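Local coordinates for outer membrane protein OMP121 (Bacteroides thetaiotaomicron, PDB 5FQ8), which probably imports nutrients across the outer membrane as a TonB-dependent receptor, a transmembrane beta barrel filled by a plug domain, and binds calcium and magnesium ions, at residues S77-A82 against N319-T324; S278-G281 against A287-Y290. All coordinates share one frame; numbering follows the deposited sequence.

Interaction 1: S77-A82 against N319-T324; sequences SSDPGA and NNFATT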
ATOM      1  N   SER B  77       3.387  -0.417 -29.881  1.00 23.38           N
ATOM      2  CA  SER B  77       2.023  -0.681 -30.297  1.00 23.40           C
ATOM      3  C   SER B  77       1.439   0.611 -30.837  1.00 23.57           C
ATOM      4  O   SER B  77       2.097   1.650 -30.870  1.00 23.66           O
ATOM      5  CB  SER B  77       1.181  -1.234 -29.152  1.00 23.18           C
ATOM      6  OG  SER B  77       0.875  -0.236 -28.188  1.00 23.08           O
ATOM      7  N   SER B  78       0.184   0.537 -31.245  1.00 23.64           N
ATOM      8  CA  SER B  78      -0.547   1.697 -31.707  1.00 23.83           C
ATOM      9  C   SER B  78      -1.181   2.473 -30.567  1.00 23.71           C
ATOM     10  O   SER B  78      -1.897   3.442 -30.817  1.00 23.88           O
ATOM     11  CB  SER B  78      -1.620   1.274 -32.707  1.00 49.48           C
ATOM     12  OG  SER B  78      -1.096   1.216 -34.032  1.00 42.16           O
ATOM     13  N   ASP B  79      -0.939   2.087 -29.354  1.00 23.46           N
ATOM     14  CA  ASP B  79      -1.586   2.748 -28.245  1.00 23.38           C
ATOM     15  C   ASP B  79      -0.920   4.092 -28.019  1.00 30.84           C
ATOM     16  O   ASP B  79       0.307   4.172 -28.012  1.00 35.01           O
ATOM     17  CB  ASP B  79      -1.501   1.894 -26.987  1.00 23.12           C
ATOM     18  CG  ASP B  79      -2.125   0.551 -27.164  1.00 23.06           C
ATOM     19  OD1 ASP B  79      -3.356   0.457 -26.997  1.00 23.10           O
ATOM     20  OD2 ASP B  79      -1.385  -0.397 -27.476  1.00 23.01           O
ATOM     21  N   PRO B  80      -1.685   5.150 -27.807  1.00 25.78           N
ATOM     22  CA  PRO B  80      -1.092   6.476 -27.681  1.00 23.75           C
ATOM     23  C   PRO B  80      -0.133   6.551 -26.513  1.00 23.58           C
ATOM     24  O   PRO B  80      -0.345   5.940 -25.467  1.00 25.70           O
ATOM     25  CB  PRO B  80      -2.311   7.375 -27.476  1.00 23.92           C
ATOM     26  CG  PRO B  80      -3.393   6.681 -28.170  1.00 23.98           C
ATOM     27  CD  PRO B  80      -3.149   5.227 -27.882  1.00 25.84           C
ATOM     28  N   GLY B  81       0.950   7.282 -26.722  1.00 23.70           N
ATOM     29  CA  GLY B  81       1.924   7.485 -25.688  1.00 23.61           C
ATOM     30  C   GLY B  81       2.877   6.350 -25.467  1.00 23.42           C
ATOM     31  O   GLY B  81       3.678   6.425 -24.537  1.00 23.35           O
ATOM     32  N   ALA B  82       2.835   5.308 -26.285  1.00 23.37           N
ATOM     33  CA  ALA B  82       3.636   4.124 -26.042  1.00 23.21           C
ATOM     34  C   ALA B  82       5.080   4.341 -26.476  1.00 23.36           C
ATOM     35  O   ALA B  82       5.442   5.373 -27.036  1.00 23.58           O
ATOM     36  CB  ALA B  82       3.015   2.936 -26.753  1.00 23.16           C
ATOM     37  N   ASN B 319      -0.693   9.652 -19.717  1.00 23.58           N
ATOM     38  CA  ASN B 319      -1.096   8.451 -20.424  1.00 23.40           C
ATOM     39  C   ASN B 319      -2.229   7.750 -19.697  1.00 23.31           C
ATOM     40  O   ASN B 319      -2.245   7.676 -18.471  1.00 23.26           O
ATOM     41  CB  ASN B 319       0.073   7.481 -20.553  1.00 23.20           C
ATOM     42  CG  ASN B 319       1.285   8.110 -21.177  1.00 23.32           C
ATOM     43  OD1 ASN B 319       1.845   9.054 -20.653  1.00 23.46           O
ATOM     44  ND2 ASN B 319       1.712   7.568 -22.294  1.00 23.30           N
ATOM     45  N   ASN B 320      -3.176   7.248 -20.467  1.00 23.32           N
ATOM     46  CA  ASN B 320      -4.155   6.266 -20.029  1.00 23.22           C
ATOM     47  C   ASN B 320      -4.085   5.117 -21.015  1.00 23.09           C
ATOM     48  O   ASN B 320      -3.925   5.341 -22.214  1.00 26.75           O
ATOM     49  CB  ASN B 320      -5.572   6.821 -19.994  1.00 23.44           C
ATOM     50  CG  ASN B 320      -5.758   7.898 -18.964  1.00 23.61           C
ATOM     51  OD1 ASN B 320      -5.540   9.067 -19.240  1.00 32.67           O
ATOM     52  ND2 ASN B 320      -6.186   7.519 -17.778  1.00 23.57           N
ATOM     53  N   PHE B 321      -4.205   3.898 -20.526  1.00 41.16           N
ATOM     54  CA  PHE B 321      -3.928   2.737 -21.353  1.00 22.81           C
ATOM     55  C   PHE B 321      -5.065   1.747 -21.220  1.00 36.86           C
ATOM     56  O   PHE B 321      -5.625   1.590 -20.135  1.00 32.04           O
ATOM     57  CB  PHE B 321      -2.624   2.108 -20.939  1.00 22.63           C
ATOM     58  CG  PHE B 321      -1.971   1.288 -21.997  1.00 22.59           C
ATOM     59  CD1 PHE B 321      -2.495   0.077 -22.369  1.00 22.55           C
ATOM     60  CD2 PHE B 321      -0.806   1.717 -22.595  1.00 27.06           C
ATOM     61  CE1 PHE B 321      -1.887  -0.683 -23.328  1.00 22.55           C
ATOM     62  CE2 PHE B 321      -0.198   0.963 -23.552  1.00 28.70           C
ATOM     63  CZ  PHE B 321      -0.733  -0.242 -23.916  1.00 24.88           C
ATOM     64  N   ALA B 322      -5.428   1.112 -22.332  1.00 22.85           N
ATOM     65  CA  ALA B 322      -6.383   0.010 -22.301  1.00 22.86           C
ATOM     66  C   ALA B 322      -5.568  -1.261 -22.095  1.00 22.68           C
ATOM     67  O   ALA B 322      -4.967  -1.802 -23.024  1.00 25.53           O
ATOM     68  CB  ALA B 322      -7.218  -0.025 -23.572  1.00 23.05           C
ATOM     69  N   THR B 323      -5.546  -1.718 -20.848  1.00 22.58           N
ATOM     70  CA  THR B 323      -4.665  -2.786 -20.403  1.00 26.98           C
ATOM     71  C   THR B 323      -4.867  -4.069 -21.202  1.00 29.16           C
ATOM     72  O   THR B 323      -5.991  -4.424 -21.550  1.00 27.66           O
ATOM     73  CB  THR B 323      -4.930  -3.046 -18.923  1.00 22.39           C
ATOM     74  OG1 THR B 323      -5.022  -1.804 -18.218  1.00 22.43           O
ATOM     75  CG2 THR B 323      -3.837  -3.906 -18.318  1.00 22.27           C
ATOM     76  N   THR B 324      -3.769  -4.767 -21.496  1.00 32.93           N
ATOM     77  CA  THR B 324      -3.826  -6.037 -22.210  1.00 30.96           C
ATOM     78  C   THR B 324      -3.459  -7.178 -21.274  1.00 28.68           C
ATOM     79  O   THR B 324      -2.874  -6.969 -20.206  1.00 22.45           O
ATOM     80  CB  THR B 324      -2.885  -6.074 -23.427  1.00 29.57           C
ATOM     81  OG1 THR B 324      -1.522  -6.109 -22.994  1.00 26.13           O
ATOM     82  CG2 THR B 324      -3.090  -4.886 -24.343  1.00 29.81           C
TER
HETATM   83  O   HOH W   1      -4.673   2.423 -24.913  1.00  9.24           O
HETATM   84  O   HOH W   2       0.986   5.354 -23.181  1.00 29.46           O
HETATM   85  O   HOH W   3      -2.841   4.761 -24.430  1.00 30.69           O

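Interaction 2: S278-G281 against A287-Y290; sequences SDDG and ADSY. With CA (calcium ion), chain M.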
ATOM      1  N   SER B 278      -3.016  15.873 -27.866  1.00 25.91           N
ATOM      2  CA  SER B 278      -4.089  15.253 -27.102  1.00 25.73           C
ATOM      3  C   SER B 278      -4.733  14.159 -27.927  1.00 25.61           C
ATOM      4  O   SER B 278      -5.565  14.433 -28.786  1.00 25.89           O
ATOM      5  CB  SER B 278      -5.131  16.269 -26.668  1.00 56.99           C
ATOM      6  OG  SER B 278      -4.662  16.989 -25.552  1.00 45.23           O
ATOM      7  N   ASP B 279      -4.399  12.918 -27.617  1.00 31.42           N
ATOM      8  CA  ASP B 279      -4.829  11.776 -28.401  1.00 32.83           C
ATOM      9  C   ASP B 279      -5.880  10.983 -27.634  1.00 25.31           C
ATOM     10  O   ASP B 279      -5.685  10.671 -26.464  1.00 24.69           O
ATOM     11  CB  ASP B 279      -3.619  10.905 -28.733  1.00 24.86           C
ATOM     12  CG  ASP B 279      -3.791  10.152 -30.000  1.00 24.91           C
ATOM     13  OD1 ASP B 279      -4.944  10.026 -30.447  1.00 25.06           O
ATOM     14  OD2 ASP B 279      -2.764   9.693 -30.542  1.00 24.84           O
ATOM     15  N   ASP B 280      -6.987  10.668 -28.288  1.00 25.08           N
ATOM     16  CA  ASP B 280      -7.965   9.707 -27.792  1.00 24.94           C
ATOM     17  C   ASP B 280      -8.161   8.721 -28.933  1.00 36.73           C
ATOM     18  O   ASP B 280      -8.893   9.009 -29.878  1.00 27.31           O
ATOM     19  CB  ASP B 280      -9.264  10.387 -27.377  1.00 25.22           C
ATOM     20  CG  ASP B 280     -10.315   9.414 -26.847  1.00 40.39           C
ATOM     21  OD1 ASP B 280     -10.150   8.182 -26.924  1.00 39.01           O
ATOM     22  OD2 ASP B 280     -11.348   9.897 -26.355  1.00 42.36           O
ATOM     23  N   GLY B 281      -7.523   7.555 -28.827  1.00 42.28           N
ATOM     24  CA  GLY B 281      -7.383   6.622 -29.931  1.00 36.69           C
ATOM     25  C   GLY B 281      -8.655   5.869 -30.261  1.00 28.85           C
ATOM     26  O   GLY B 281      -9.751   6.190 -29.806  1.00 24.87           O
ATOM     27  N   ALA B 287      -9.959   5.492 -22.765  1.00 23.98           N
ATOM     28  CA  ALA B 287      -8.876   4.711 -22.188  1.00 23.66           C
ATOM     29  C   ALA B 287      -7.585   4.830 -22.988  1.00 23.55           C
ATOM     30  O   ALA B 287      -6.509   4.700 -22.402  1.00 23.36           O
ATOM     31  CB  ALA B 287      -9.300   3.256 -22.057  1.00 23.53           C
ATOM     32  N   ASP B 288      -7.664   5.064 -24.310  1.00 24.19           N
ATOM     33  CA  ASP B 288      -6.491   5.392 -25.130  1.00 26.11           C
ATOM     34  C   ASP B 288      -6.270   6.882 -25.048  1.00 36.29           C
ATOM     35  O   ASP B 288      -6.778   7.638 -25.862  1.00 42.17           O
ATOM     36  CB  ASP B 288      -6.657   5.037 -26.602  1.00 29.44           C
ATOM     37  CG  ASP B 288      -7.877   4.267 -26.883  1.00 43.65           C
ATOM     38  OD1 ASP B 288      -7.770   3.059 -26.713  1.00 51.04           O
ATOM     39  OD2 ASP B 288      -8.909   4.842 -27.287  1.00 24.18           O
ATOM     40  N   SER B 289      -5.498   7.326 -24.097  1.00 23.78           N
ATOM     41  CA  SER B 289      -5.295   8.752 -24.012  1.00 24.01           C
ATOM     42  C   SER B 289      -3.825   9.048 -23.862  1.00 23.92           C
ATOM     43  O   SER B 289      -3.079   8.291 -23.249  1.00 23.67           O
ATOM     44  CB  SER B 289      -6.094   9.346 -22.886  1.00 36.03           C
ATOM     45  OG  SER B 289      -7.448   9.403 -23.263  1.00 34.74           O
ATOM     46  N   TYR B 290      -3.421  10.147 -24.463  1.00 26.36           N
ATOM     47  CA  TYR B 290      -2.074  10.652 -24.330  1.00 26.30           C
ATOM     48  C   TYR B 290      -2.198  12.144 -24.502  1.00 30.01           C
ATOM     49  O   TYR B 290      -2.742  12.598 -25.509  1.00 28.15           O
ATOM     50  CB  TYR B 290      -1.163  10.039 -25.370  1.00 24.10           C
ATOM     51  CG  TYR B 290       0.239  10.549 -25.415  1.00 24.16           C
ATOM     52  CD1 TYR B 290       1.051  10.514 -24.315  1.00 24.02           C
ATOM     53  CD2 TYR B 290       0.768  11.014 -26.592  1.00 24.38           C
ATOM     54  CE1 TYR B 290       2.346  10.953 -24.389  1.00 24.12           C
ATOM     55  CE2 TYR B 290       2.050  11.445 -26.670  1.00 24.48           C
ATOM     56  CZ  TYR B 290       2.835  11.417 -25.576  1.00 24.34           C
ATOM     57  OH  TYR B 290       4.118  11.864 -25.690  1.00 24.48           O
TER
HETATM   58 CA    CA M1987     -10.723   6.053 -27.468  1.00107.24          CA

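Interaction 1: S77-A82 against N319-T324
Asp79 sets CG beside its own backbone N and anti to the carbonyl carbon (chi1 -59°), while Phe321 swings its ring anti to the backbone N (chi1 -157°), and the two side chains meet almost at a right angle. The contact joins plug to barrel: 77-82 is a plug-domain loop between strands 71-75 and 84-88, whereas segment 319-324 comprises the end of barrel strand 306-320 and the loop that follows. Asp79 CG lies 3.6 Å from Phe321 CZ, the carboxylate and ring planes 31° apart; Asp79 CB approaches CE2 of the same ring at 3.8 Å. Asp79 also begins a type II beta turn with Pro80 and Gly81 at its corners, closed by Ala82 N to Asp79 O at 3.3 Å. Three waters bridge the segments. The turn directs Pro80 O at two of them, 2.7 and 2.9 Å away, which lead to Asn319 ND2 and Asn320 O respectively; Asn319 OD1 turns instead to Gln317. Asp79 OD1 is held by Asn970 and also takes a hydrogen bond from the third water, which lies 3.0 Å from Ala322 N and accepts its N-H.

Interaction 2: S278-G281 against A287-Y290
Asp288 O is gripped twice, by Gly281 N at 3.1 Å and by the CA-H of Asp280, at the turn end of a beta hairpin made of barrel strands 268-280 and 289-303. Further along, Asp279 and Tyr290 form an antiparallel hydrogen-bonded pair. Asp279 N reaches Tyr290 O at 2.7 Å with an almost straight N-H...O angle of 174°, and Tyr290 N returns to Asp279 O at 3.1 Å. That second carbonyl oxygen also receives the CA-H of Ser289. The side chains of Asp279 and Tyr290 leave on the same face, where Pro80 of the plug touches both. Asp280 and Ser289, the non-hydrogen-bonded pair, take the other face; the Ser289 hydroxyl bonds to Asp286 O. A calcium ion closes the hairpin where the two strands give way to the loop. Asp280, with CG fully extended from the backbone N (chi1 -180°), brings OD1 to 2.3 Å from the calcium, and Gly281 O binds it at 2.5 Å. Ile283 O and Thr285 O from the connecting loop complete the site. The ion probably stabilises both carboxylates in their charged form; from the opposing segment, Asp288 OD2 binds it at 2.2 Å.

The centres of the two interactions lie 8 Å apart, and interaction 2 is nested in the chain between the segments of interaction 1. Neighbouring barrel strands 289-303 and 306-320 connect them: Asn320 N lies 3.0 Å from Ser289 O, a probable hydrogen bond. The plug turn of 77-82 makes a second connection by packing on the hairpin, with Pro80 CB 3.6 Å from Tyr290 CB and Gly81 CA 3.4 Å from Tyr290 CD1. Pro80 thereby comes about 7 Å from the calcium ion, measured from its side chain, and the side chain of Asp79 comes about 4 Å from that of Ile283. The calcium-bound hairpin end thus forms part of the barrel surface that receives the plug.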